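Side-chain contacts in COG0546: Predicted phosphatases (Streptococcus pneumoniae, PDB 2AH5), which is of unknown function but is predicted to be a phosphatase of the haloacid dehalogenase-like hydrolase family: residues A[31-36]-A[61-66]; A[78-83]-A[110-115]; A[88-93]-A[123-128]; A[197-200]-A[204-207]. All coordinates share one frame; numbering follows the deposited sequence.

Interaction 1. Residues A[31-36]-A[61-66]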
loop_
_atom_site.group_PDB
_atom_site.type_symbol
_atom_site.label_atom_id
_atom_site.label_comp_id
_atom_site.label_asym_id
_atom_site.label_seq_id
_atom_site.Cartn_x
_atom_site.Cartn_y
_atom_site.Cartn_z
ATOM N N LYS A 31 0.166 23.640 7.339
ATOM C CA LYS A 31 0.983 24.749 7.896
ATOM C C LYS A 31 1.375 25.753 6.781
ATOM O O LYS A 31 1.222 26.961 6.929
ATOM C CB LYS A 31 2.231 24.220 8.613
ATOM C CG LYS A 31 3.307 25.317 8.879
ATOM C CD LYS A 31 4.553 24.785 9.522
ATOM C CE LYS A 31 5.562 25.909 9.700
ATOM N NZ LYS A 31 6.693 25.532 10.605
ATOM N N GLU A 32 1.854 25.245 5.646
ATOM C CA GLU A 32 2.299 26.136 4.568
ATOM C C GLU A 32 1.152 26.889 3.929
ATOM O O GLU A 32 1.304 28.074 3.537
ATOM C CB GLU A 32 3.110 25.363 3.514
ATOM C CG GLU A 32 4.491 24.880 4.017
ATOM C CD GLU A 32 5.341 26.022 4.576
ATOM O OE1 GLU A 32 5.583 26.988 3.837
ATOM O OE2 GLU A 32 5.729 25.965 5.760
ATOM N N LEU A 33 -0.002 26.224 3.839
ATOM C CA LEU A 33 -1.201 26.840 3.262
ATOM C C LEU A 33 -1.929 27.771 4.253
ATOM O O LEU A 33 -2.839 28.522 3.871
ATOM C CB LEU A 33 -2.137 25.767 2.713
ATOM C CG LEU A 33 -1.586 24.944 1.536
ATOM C CD1 LEU A 33 -2.609 23.921 1.074
ATOM C CD2 LEU A 33 -1.109 25.798 0.354
ATOM N N GLY A 34 -1.522 27.702 5.515
ATOM C CA GLY A 34 -2.055 28.543 6.577
ATOM C C GLY A 34 -3.465 28.165 6.987
ATOM O O GLY A 34 -4.286 29.040 7.252
ATOM N N VAL A 35 -3.745 26.864 7.012
ATOM C CA VAL A 35 -5.079 26.324 7.325
ATOM C C VAL A 35 -4.981 25.332 8.474
ATOM O O VAL A 35 -3.957 24.664 8.623
ATOM C CB VAL A 35 -5.734 25.610 6.108
ATOM C CG1 VAL A 35 -5.948 26.579 4.945
ATOM C CG2 VAL A 35 -4.911 24.432 5.670
ATOM N N PRO A 36 -6.032 25.245 9.322
ATOM C CA PRO A 36 -5.927 24.280 10.414
ATOM C C PRO A 36 -5.778 22.855 9.891
ATOM O O PRO A 36 -6.387 22.484 8.855
ATOM C CB PRO A 36 -7.244 24.471 11.187
ATOM C CG PRO A 36 -7.650 25.917 10.855
ATOM C CD PRO A 36 -7.282 26.023 9.391
ATOM N N LYS A 61 -10.676 23.636 -4.610
ATOM C CA LYS A 61 -10.220 22.933 -5.811
ATOM C C LYS A 61 -9.004 23.607 -6.479
ATOM O O LYS A 61 -8.060 22.921 -6.908
ATOM C CB LYS A 61 -11.403 22.767 -6.782
ATOM C CG LYS A 61 -11.117 22.027 -8.091
ATOM C CD LYS A 61 -12.285 22.180 -9.065
ATOM C CE LYS A 61 -12.435 23.656 -9.528
ATOM N NZ LYS A 61 -13.446 23.904 -10.624
ATOM N N ASP A 62 -9.019 24.941 -6.532
ATOM C CA ASP A 62 -7.909 25.731 -7.078
ATOM C C ASP A 62 -6.592 25.577 -6.305
ATOM O O ASP A 62 -5.535 25.962 -6.809
ATOM C CB ASP A 62 -8.280 27.212 -7.108
ATOM C CG ASP A 62 -8.845 27.687 -5.783
ATOM O OD1 ASP A 62 -10.059 27.475 -5.553
ATOM O OD2 ASP A 62 -8.079 28.253 -4.964
ATOM N N GLN A 63 -6.650 25.030 -5.091
ATOM C CA GLN A 63 -5.429 24.848 -4.282
ATOM C C GLN A 63 -4.852 23.417 -4.258
ATOM O O GLN A 63 -3.773 23.197 -3.690
ATOM C CB GLN A 63 -5.637 25.362 -2.861
ATOM C CG GLN A 63 -5.381 26.858 -2.731
ATOM C CD GLN A 63 -5.029 27.285 -1.320
ATOM O OE1 GLN A 63 -5.761 27.000 -0.364
ATOM N NE2 GLN A 63 -3.898 27.991 -1.180
ATOM N N ILE A 64 -5.552 22.464 -4.879
ATOM C CA ILE A 64 -5.160 21.041 -4.774
ATOM C C ILE A 64 -3.778 20.782 -5.334
ATOM O O ILE A 64 -2.972 20.094 -4.695
ATOM C CB ILE A 64 -6.178 20.061 -5.461
ATOM C CG1 ILE A 64 -7.583 20.219 -4.872
ATOM C CG2 ILE A 64 -5.704 18.608 -5.354
ATOM C CD1 ILE A 64 -7.613 20.352 -3.390
ATOM N N SER A 65 -3.521 21.299 -6.536
ATOM C CA SER A 65 -2.241 21.107 -7.224
ATOM C C SER A 65 -1.078 21.641 -6.389
ATOM O O SER A 65 -0.046 20.977 -6.247
ATOM C CB SER A 65 -2.265 21.778 -8.607
ATOM O OG SER A 65 -1.054 21.531 -9.297
ATOM N N GLU A 66 -1.252 22.839 -5.829
ATOM C CA GLU A 66 -0.233 23.423 -4.932
ATOM C C GLU A 66 -0.027 22.537 -3.697
ATOM O O GLU A 66 1.111 22.269 -3.288
ATOM C CB GLU A 66 -0.653 24.826 -4.489
ATOM C CG GLU A 66 0.311 25.518 -3.515
ATOM C CD GLU A 66 -0.253 26.821 -2.947
ATOM O OE1 GLU A 66 -1.409 27.164 -3.243
ATOM O OE2 GLU A 66 0.452 27.499 -2.174
#
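Leu33 meets Glu66 and Gln63 through one methyl group, CD2. Leu33 CD2 lies 3.4 Å from Glu66 OE2, with the carboxylate carbon Glu66 CD at 3.6 Å. The same methyl lies 3.9 Å from Gln63 NE2. The contact is therefore an apolar methyl set against the polar ends of two side chains. The Leu33 and Glu66 side chains run past each other in opposite directions. Glu66 has its CG anti to the backbone N (chi1 178°) and an extended chain beyond, which carries the carboxylate across to Leu33. A weak hydrogen bond from Gln63 NE2 to Glu66 OE1, 3.3 Å long, links the two polar ends beside the methyl. Further out, Leu33 also packs on Leu59, Ala67 and Ile70, which give it apolar neighbours. Next to it the chain leaves the helix at Gly34. That residue has positive phi, and its N bonds to Lys31 O at 3.2 Å. The contact lies at the surface and joins the end of helix 19-33 to the first turn of helix 64-79, within a helical region consistent with a HAD cap. The helix end at Gly34 is a Schellman motif.

Interaction 2. Residues A[78-83]-A[110-115]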
loop_
_atom_site.group_PDB
_atom_site.type_symbol
_atom_site.label_atom_id
_atom_site.label_comp_id
_atom_site.label_asym_id
_atom_site.label_seq_id
_atom_site.Cartn_x
_atom_site.Cartn_y
_atom_site.Cartn_z
ATOM N N LYS A 78 11.827 14.021 3.585
ATOM C CA LYS A 78 11.689 13.801 5.026
ATOM C C LYS A 78 10.701 12.686 5.377
ATOM O O LYS A 78 11.023 11.799 6.168
ATOM C CB LYS A 78 11.272 15.092 5.752
ATOM C CG LYS A 78 12.419 16.067 6.047
ATOM C CD LYS A 78 11.991 17.331 6.873
ATOM C CE LYS A 78 11.375 16.991 8.242
ATOM N NZ LYS A 78 12.351 16.365 9.188
ATOM N N GLY A 79 9.500 12.754 4.802
ATOM C CA GLY A 79 8.384 11.865 5.213
ATOM C C GLY A 79 8.682 10.399 4.971
ATOM O O GLY A 79 8.282 9.530 5.750
ATOM N N ILE A 80 9.373 10.137 3.870
ATOM C CA ILE A 80 9.678 8.782 3.427
ATOM C C ILE A 80 10.501 8.012 4.477
ATOM O O ILE A 80 10.378 6.784 4.575
ATOM C CB ILE A 80 10.404 8.802 2.046
ATOM C CG1 ILE A 80 10.390 7.395 1.415
ATOM C CG2 ILE A 80 11.801 9.456 2.183
ATOM C CD1 ILE A 80 10.853 7.331 -0.044
ATOM N N TYR A 81 11.338 8.738 5.231
ATOM C CA TYR A 81 12.201 8.176 6.302
ATOM C C TYR A 81 11.503 8.052 7.646
ATOM O O TYR A 81 12.013 7.406 8.580
ATOM C CB TYR A 81 13.470 9.035 6.474
ATOM C CG TYR A 81 14.205 9.231 5.204
ATOM C CD1 TYR A 81 14.228 10.474 4.568
ATOM C CD2 TYR A 81 14.847 8.150 4.579
ATOM C CE1 TYR A 81 14.894 10.638 3.367
ATOM C CE2 TYR A 81 15.504 8.307 3.380
ATOM C CZ TYR A 81 15.527 9.540 2.780
ATOM O OH TYR A 81 16.195 9.662 1.601
ATOM N N GLU A 82 10.361 8.710 7.766
ATOM C CA GLU A 82 9.550 8.627 8.971
ATOM C C GLU A 82 8.571 7.467 8.799
ATOM O O GLU A 82 7.347 7.654 8.637
ATOM C CB GLU A 82 8.837 9.959 9.214
ATOM C CG GLU A 82 9.867 11.102 9.336
ATOM C CD GLU A 82 9.253 12.461 9.576
ATOM O OE1 GLU A 82 8.298 12.841 8.866
ATOM O OE2 GLU A 82 9.749 13.157 10.493
ATOM N N ALA A 83 9.155 6.270 8.852
ATOM C CA ALA A 83 8.474 5.026 8.523
ATOM C C ALA A 83 9.259 3.871 9.150
ATOM O O ALA A 83 10.464 3.994 9.400
ATOM C CB ALA A 83 8.393 4.862 7.024
ATOM N N THR A 110 6.730 3.946 -8.496
ATOM C CA THR A 110 7.698 2.855 -8.476
ATOM C C THR A 110 9.006 3.236 -7.764
ATOM O O THR A 110 9.482 2.520 -6.895
ATOM C CB THR A 110 8.004 2.366 -9.886
ATOM O OG1 THR A 110 6.796 1.857 -10.485
ATOM C CG2 THR A 110 9.064 1.273 -9.845
ATOM N N SER A 111 9.584 4.367 -8.129
ATOM C CA SER A 111 10.890 4.734 -7.579
ATOM C C SER A 111 10.846 4.999 -6.073
ATOM O O SER A 111 11.764 4.582 -5.353
ATOM C CB SER A 111 11.476 5.935 -8.323
ATOM O OG SER A 111 10.621 7.044 -8.189
ATOM N N THR A 112 9.772 5.641 -5.610
ATOM C CA THR A 112 9.540 5.853 -4.173
ATOM C C THR A 112 9.403 4.503 -3.426
ATOM O O THR A 112 10.015 4.302 -2.367
ATOM C CB THR A 112 8.298 6.764 -3.902
ATOM O OG1 THR A 112 8.404 7.990 -4.654
ATOM C CG2 THR A 112 8.209 7.140 -2.442
ATOM N N ALA A 113 8.633 3.574 -3.995
ATOM C CA ALA A 113 8.461 2.239 -3.413
ATOM C C ALA A 113 9.784 1.477 -3.343
ATOM O O ALA A 113 10.111 0.836 -2.319
ATOM C CB ALA A 113 7.410 1.444 -4.206
ATOM N N GLN A 114 10.562 1.562 -4.421
ATOM C CA GLN A 114 11.865 0.945 -4.432
ATOM C C GLN A 114 12.770 1.542 -3.373
ATOM O O GLN A 114 13.393 0.786 -2.645
ATOM C CB GLN A 114 12.498 0.977 -5.828
ATOM C CG GLN A 114 11.668 0.141 -6.794
ATOM C CD GLN A 114 12.452 -0.805 -7.669
ATOM O OE1 GLN A 114 11.936 -1.290 -8.686
ATOM N NE2 GLN A 114 13.686 -1.094 -7.281
ATOM N N ASP A 115 12.784 2.868 -3.252
ATOM C CA ASP A 115 13.576 3.563 -2.245
ATOM C C ASP A 115 13.185 3.144 -0.836
ATOM O O ASP A 115 14.062 2.823 -0.006
ATOM C CB ASP A 115 13.437 5.085 -2.375
ATOM C CG ASP A 115 14.177 5.653 -3.580
ATOM O OD1 ASP A 115 15.046 4.959 -4.174
ATOM O OD2 ASP A 115 13.868 6.820 -3.927
#
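Ile80 reaches helix 110-119 with its terminal methyl, CD1. The apolar part of the contact rests on that atom. Ile80 CD1 lies 3.6 Å from Thr112 CG2, and the two side chains cross obliquely. The same CD1 is 4.1 Å from Asp115 CB, one helical turn further on. The methyl thus meets mainly the carbon parts of both residues, though Ile80 CD1 also lies 3.9 Å from the backbone oxygen Thr112 O. In Ile80, CG1 lies opposite the backbone N across the CA-CB bond (chi1 -165°) and the chain continues extended to CD1, which directs the methyl at the helix. Its other branch, CG2, turns to the following residue and sits 3.4 Å above the plane of the Tyr81 ring, over the centre.

The polar end of Thr112 has its partner outside the contact: OG1 hydrogen-bonds to Lys76 NZ. The two branches of this threonine therefore serve different partners. Backbone bonds shape the segment that carries Ile80. Residues Gly79 to Glu82 form a type I turn, in which Glu82 N bonds to Gly79 O at 3.0 Å. Glu82 OE1 is held by Tyr74 OH and Asn24 ND2.

The contact is mostly buried. It sets the turn at the C-terminal end of helix 64-79 against helix 110-119, where Met116 also touches Ile80. On another side of helix 110-119, Ala113 and Gln114 pack on Ile129 of strand 128-132.

Interaction 3. Residues A[88-93]-A[123-128]; sequences QIIDLL and HHFFDG
Leu93 lies over one face of the Phe125 ring, and this is the close part of the contact. Leu93 CB stands 3.9 Å from the centroid of the Phe125 ring, only 12° off the ring normal, in a CH-pi contact. The two leucine methyls then part company. Leu93 CD1 is 3.8 Å from Phe125 CD2. Leu93 CD2 turns to the next residue and is 3.9 Å from Phe126 CZ. One leucine thus touches both phenylalanines. The helix backbone sets CB over the ring. The chi1 of -64°, with CG anti to the carbonyl carbon, then sends CG and its two methyls toward the two aromatics.

Helix 89-97 and the 3-10 segment 123-125 are the elements joined here. They flank the parallel sheet of the Rossmann-like core expected of a HAD-family protein, and the 3-10 segment leads into strand 128-132, an outermost strand. Phe126 is buried and packs on Leu102 and Ile104 of the neighbouring strand 102-106. Leu93 also touches Leu102, so helix, loop and strand close on one another at this point.

The outer side is looser. Ile90 brings only its end methyl, CD1, which lies 4.0 Å from Phe125 CE2. The two side chains cross at about a right angle. The Phe125 face turned from Leu93 is met by the exposed His124, whose NE2 lies 3.5 Å above the ring plane and is offset toward the rim.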
loop_
_atom_site.group_PDB
_atom_site.type_symbol
_atom_site.label_atom_id
_atom_site.label_comp_id
_atom_site.label_asym_id
_atom_site.label_seq_id
_atom_site.Cartn_x
_atom_site.Cartn_y
_atom_site.Cartn_z
ATOM N N GLN A 88 6.880 -8.088 13.273
ATOM C CA GLN A 88 6.812 -9.434 12.656
ATOM C C GLN A 88 6.811 -9.473 11.101
ATOM O O GLN A 88 6.693 -10.550 10.477
ATOM C CB GLN A 88 5.592 -10.212 13.208
ATOM C CG GLN A 88 5.524 -10.337 14.733
ATOM C CD GLN A 88 6.785 -10.932 15.332
ATOM O OE1 GLN A 88 7.521 -10.255 16.059
ATOM N NE2 GLN A 88 7.055 -12.189 15.010
ATOM N N ILE A 89 6.940 -8.315 10.455
ATOM C CA ILE A 89 6.952 -8.309 8.986
ATOM C C ILE A 89 8.170 -9.040 8.401
ATOM O O ILE A 89 8.034 -9.806 7.447
ATOM C CB ILE A 89 6.822 -6.866 8.381
ATOM C CG1 ILE A 89 5.418 -6.309 8.619
ATOM C CG2 ILE A 89 7.126 -6.881 6.878
ATOM C CD1 ILE A 89 4.230 -7.118 7.946
ATOM N N ILE A 90 9.359 -8.804 8.962
ATOM C CA ILE A 90 10.560 -9.544 8.526
ATOM C C ILE A 90 10.324 -11.056 8.635
ATOM O O ILE A 90 10.618 -11.796 7.688
ATOM C CB ILE A 90 11.859 -9.128 9.285
ATOM C CG1 ILE A 90 12.247 -7.668 8.988
ATOM C CG2 ILE A 90 13.033 -10.033 8.894
ATOM C CD1 ILE A 90 12.826 -7.449 7.592
ATOM N N ASP A 91 9.792 -11.503 9.781
ATOM C CA ASP A 91 9.440 -12.934 9.967
ATOM C C ASP A 91 8.517 -13.446 8.854
ATOM O O ASP A 91 8.769 -14.507 8.264
ATOM C CB ASP A 91 8.819 -13.188 11.336
ATOM C CG ASP A 91 8.915 -14.661 11.768
ATOM O OD1 ASP A 91 9.798 -15.409 11.230
ATOM O OD2 ASP A 91 8.109 -15.039 12.650
ATOM N N LEU A 92 7.461 -12.696 8.571
ATOM C CA LEU A 92 6.478 -13.092 7.553
ATOM C C LEU A 92 7.141 -13.206 6.194
ATOM O O LEU A 92 6.930 -14.182 5.454
ATOM C CB LEU A 92 5.360 -12.040 7.472
ATOM C CG LEU A 92 4.358 -12.266 6.344
ATOM C CD1 LEU A 92 3.611 -13.594 6.532
ATOM C CD2 LEU A 92 3.404 -11.075 6.325
ATOM N N LEU A 93 7.922 -12.188 5.839
ATOM C CA LEU A 93 8.620 -12.223 4.546
ATOM C C LEU A 93 9.639 -13.367 4.400
ATOM O O LEU A 93 9.658 -14.039 3.371
ATOM C CB LEU A 93 9.302 -10.888 4.278
ATOM C CG LEU A 93 8.343 -9.711 4.128
ATOM C CD1 LEU A 93 9.162 -8.402 3.990
ATOM C CD2 LEU A 93 7.397 -9.950 2.926
ATOM N N HIS A 123 13.799 -4.828 0.460
ATOM C CA HIS A 123 13.853 -4.871 -1.011
ATOM C C HIS A 123 14.259 -6.280 -1.460
ATOM O O HIS A 123 13.729 -6.842 -2.433
ATOM C CB HIS A 123 14.853 -3.799 -1.535
ATOM C CG HIS A 123 14.900 -3.679 -3.033
ATOM N ND1 HIS A 123 15.410 -4.668 -3.846
ATOM C CD2 HIS A 123 14.518 -2.673 -3.861
ATOM C CE1 HIS A 123 15.325 -4.287 -5.111
ATOM N NE2 HIS A 123 14.780 -3.084 -5.147
ATOM N N HIS A 124 15.188 -6.876 -0.723
ATOM C CA HIS A 124 15.759 -8.136 -1.159
ATOM C C HIS A 124 14.817 -9.367 -1.120
ATOM O O HIS A 124 15.132 -10.430 -1.707
ATOM C CB HIS A 124 17.054 -8.401 -0.401
ATOM C CG HIS A 124 16.855 -8.789 1.032
ATOM N ND1 HIS A 124 16.673 -7.857 2.027
ATOM C CD2 HIS A 124 16.833 -9.999 1.641
ATOM C CE1 HIS A 124 16.535 -8.473 3.186
ATOM N NE2 HIS A 124 16.612 -9.773 2.981
ATOM N N PHE A 125 13.676 -9.242 -0.451
ATOM C CA PHE A 125 12.709 -10.334 -0.378
ATOM C C PHE A 125 11.833 -10.434 -1.628
ATOM O O PHE A 125 11.064 -11.382 -1.758
ATOM C CB PHE A 125 11.775 -10.148 0.811
ATOM C CG PHE A 125 12.436 -10.356 2.136
ATOM C CD1 PHE A 125 12.840 -11.630 2.539
ATOM C CD2 PHE A 125 12.669 -9.285 2.968
ATOM C CE1 PHE A 125 13.442 -11.825 3.776
ATOM C CE2 PHE A 125 13.275 -9.463 4.193
ATOM C CZ PHE A 125 13.652 -10.722 4.610
ATOM N N PHE A 126 11.899 -9.419 -2.490
ATOM C CA PHE A 126 10.994 -9.335 -3.639
ATOM C C PHE A 126 11.615 -9.635 -4.999
ATOM O O PHE A 126 12.746 -9.234 -5.279
ATOM C CB PHE A 126 10.269 -7.963 -3.630
ATOM C CG PHE A 126 9.509 -7.726 -2.361
ATOM C CD1 PHE A 126 8.251 -8.286 -2.200
ATOM C CD2 PHE A 126 10.088 -7.029 -1.300
ATOM C CE1 PHE A 126 7.550 -8.148 -1.001
ATOM C CE2 PHE A 126 9.394 -6.849 -0.114
ATOM C CZ PHE A 126 8.113 -7.428 0.041
ATOM N N ASP A 127 10.848 -10.299 -5.864
ATOM C CA ASP A 127 11.288 -10.532 -7.246
ATOM C C ASP A 127 10.881 -9.413 -8.197
ATOM O O ASP A 127 11.283 -9.422 -9.363
ATOM C CB ASP A 127 10.755 -11.845 -7.773
ATOM C CG ASP A 127 11.447 -13.054 -7.149
ATOM O OD1 ASP A 127 12.303 -12.901 -6.243
ATOM O OD2 ASP A 127 11.113 -14.168 -7.589
ATOM N N GLY A 128 10.096 -8.457 -7.692
ATOM C CA GLY A 128 9.675 -7.299 -8.472
ATOM C C GLY A 128 8.987 -6.311 -7.566
ATOM O O GLY A 128 8.356 -6.699 -6.598
#

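Interaction 4. Residues A[197-200]-A[204-207]; sequences YIAH and EVLA
Glu204 OE1 is gripped by backbone N-H groups just after strand 197-199. His200 N gives it a hydrogen bond of 2.8 Å, His200 N to Glu204 OE1. The donor comes from above the carboxylate plane, 44° out of it. A weak bond from Lys201 N reaches the same oxygen. The strand is an outermost one of the parallel sheet in this HAD-like, Rossmann-type fold, and Glu204 lies in the short, weakly bonded helix that follows. The extended Glu204 side chain reaches the end of the strand.

A second polar bond joins the strand to the helix backbone. Tyr197 OH donates to Glu204 O at 2.7 Å, tilted 32° from the carbonyl plane. The carbonyl oxygen lies at the edge of the tyrosine ring, near its plane. Tyr197 OH also lies 3.5 Å from Ala207 CB, and the ring meets that of Tyr208.

Between these two polar sites the packing is apolar. Ala199 CB is 3.8 Å from Val205 CG2 and 3.9 Å from Glu204 CB. Val205 goes on to Leu178 and Trp182, and to Leu92 of helix 89-97. The His200 ring stands across the carboxylate, the two planes 85° apart, with His200 ND1 2.9 Å from Glu204 OE1.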
loop_
_atom_site.group_PDB
_atom_site.type_symbol
_atom_site.label_atom_id
_atom_site.label_comp_id
_atom_site.label_asym_id
_atom_site.label_seq_id
_atom_site.Cartn_x
_atom_site.Cartn_y
_atom_site.Cartn_z
ATOM N N TYR A 197 -9.252 -14.548 2.805
ATOM C CA TYR A 197 -8.662 -14.835 4.108
ATOM C C TYR A 197 -8.435 -13.485 4.776
ATOM O O TYR A 197 -8.333 -12.450 4.096
ATOM C CB TYR A 197 -7.342 -15.573 3.929
ATOM C CG TYR A 197 -6.737 -16.100 5.212
ATOM C CD1 TYR A 197 -7.089 -17.372 5.720
ATOM C CD2 TYR A 197 -5.789 -15.350 5.899
ATOM C CE1 TYR A 197 -6.507 -17.864 6.898
ATOM C CE2 TYR A 197 -5.206 -15.825 7.074
ATOM C CZ TYR A 197 -5.569 -17.067 7.557
ATOM O OH TYR A 197 -4.976 -17.479 8.726
ATOM N N ILE A 198 -8.376 -13.482 6.108
ATOM C CA ILE A 198 -8.182 -12.224 6.840
ATOM C C ILE A 198 -7.194 -12.440 7.983
ATOM O O ILE A 198 -7.148 -13.524 8.553
ATOM C CB ILE A 198 -9.533 -11.607 7.345
ATOM C CG1 ILE A 198 -9.318 -10.212 7.957
ATOM C CG2 ILE A 198 -10.228 -12.530 8.299
ATOM C CD1 ILE A 198 -10.560 -9.268 7.821
ATOM N N ALA A 199 -6.398 -11.423 8.298
ATOM C CA ALA A 199 -5.403 -11.532 9.368
ATOM C C ALA A 199 -5.291 -10.245 10.140
ATOM O O ALA A 199 -5.126 -9.179 9.553
ATOM C CB ALA A 199 -4.018 -11.895 8.817
ATOM N N HIS A 200 -5.296 -10.348 11.462
ATOM C CA HIS A 200 -5.019 -9.162 12.279
ATOM C C HIS A 200 -3.555 -9.059 12.745
ATOM O O HIS A 200 -3.150 -8.039 13.312
ATOM C CB HIS A 200 -6.019 -9.013 13.456
ATOM C CG HIS A 200 -5.831 -9.997 14.568
ATOM N ND1 HIS A 200 -6.201 -11.321 14.466
ATOM C CD2 HIS A 200 -5.357 -9.836 15.826
ATOM C CE1 HIS A 200 -5.938 -11.941 15.606
ATOM N NE2 HIS A 200 -5.414 -11.064 16.443
ATOM N N GLU A 204 -0.428 -14.737 11.308
ATOM C CA GLU A 204 -1.701 -15.351 10.955
ATOM C C GLU A 204 -1.815 -15.576 9.394
ATOM O O GLU A 204 -2.482 -16.494 8.918
ATOM C CB GLU A 204 -2.792 -14.442 11.462
ATOM C CG GLU A 204 -4.139 -15.050 11.490
ATOM C CD GLU A 204 -5.166 -14.089 12.063
ATOM O OE1 GLU A 204 -4.799 -12.950 12.471
ATOM O OE2 GLU A 204 -6.336 -14.497 12.077
ATOM N N VAL A 205 -1.102 -14.748 8.634
ATOM C CA VAL A 205 -1.117 -14.824 7.163
ATOM C C VAL A 205 -0.630 -16.195 6.692
ATOM O O VAL A 205 -1.081 -16.740 5.686
ATOM C CB VAL A 205 -0.238 -13.717 6.537
ATOM C CG1 VAL A 205 -0.084 -13.942 5.038
ATOM C CG2 VAL A 205 -0.852 -12.322 6.770
ATOM N N LEU A 206 0.306 -16.751 7.446
ATOM C CA LEU A 206 1.054 -17.931 7.024
ATOM C C LEU A 206 0.168 -19.152 6.934
ATOM O O LEU A 206 0.367 -19.990 6.072
ATOM C CB LEU A 206 2.182 -18.187 8.013
ATOM C CG LEU A 206 3.302 -17.176 7.922
ATOM C CD1 LEU A 206 4.235 -17.395 9.112
ATOM C CD2 LEU A 206 4.061 -17.332 6.585
ATOM N N ALA A 207 -0.820 -19.223 7.826
ATOM C CA ALA A 207 -1.752 -20.353 7.910
ATOM C C ALA A 207 -2.546 -20.566 6.625
ATOM O O ALA A 207 -2.905 -21.699 6.289
ATOM C CB ALA A 207 -2.708 -20.162 9.105
#

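How the interactions relate
Interactions 2, 3 and 4 form a chain of neighbours, and interaction 1 stands apart. Interactions 1 and 2 both use helix 64-79, yet their centres are 23 Å apart. Interactions 2 and 3 touch where Gln114 NE2 lies 3.1 Å from His123 NE2. Interactions 3 and 4 meet through helix 89-97, with Leu92 CD1 3.8 Å from Leu206 CD2. The centres in each of these two pairs are 16 Å apart. Interaction 1 lies about 40 Å from interaction 4, centre to centre, across the molecule. Thr112 and Val205 lie near, without touching, a DxDx(T/V)-like pattern that probably marks the HAD active site.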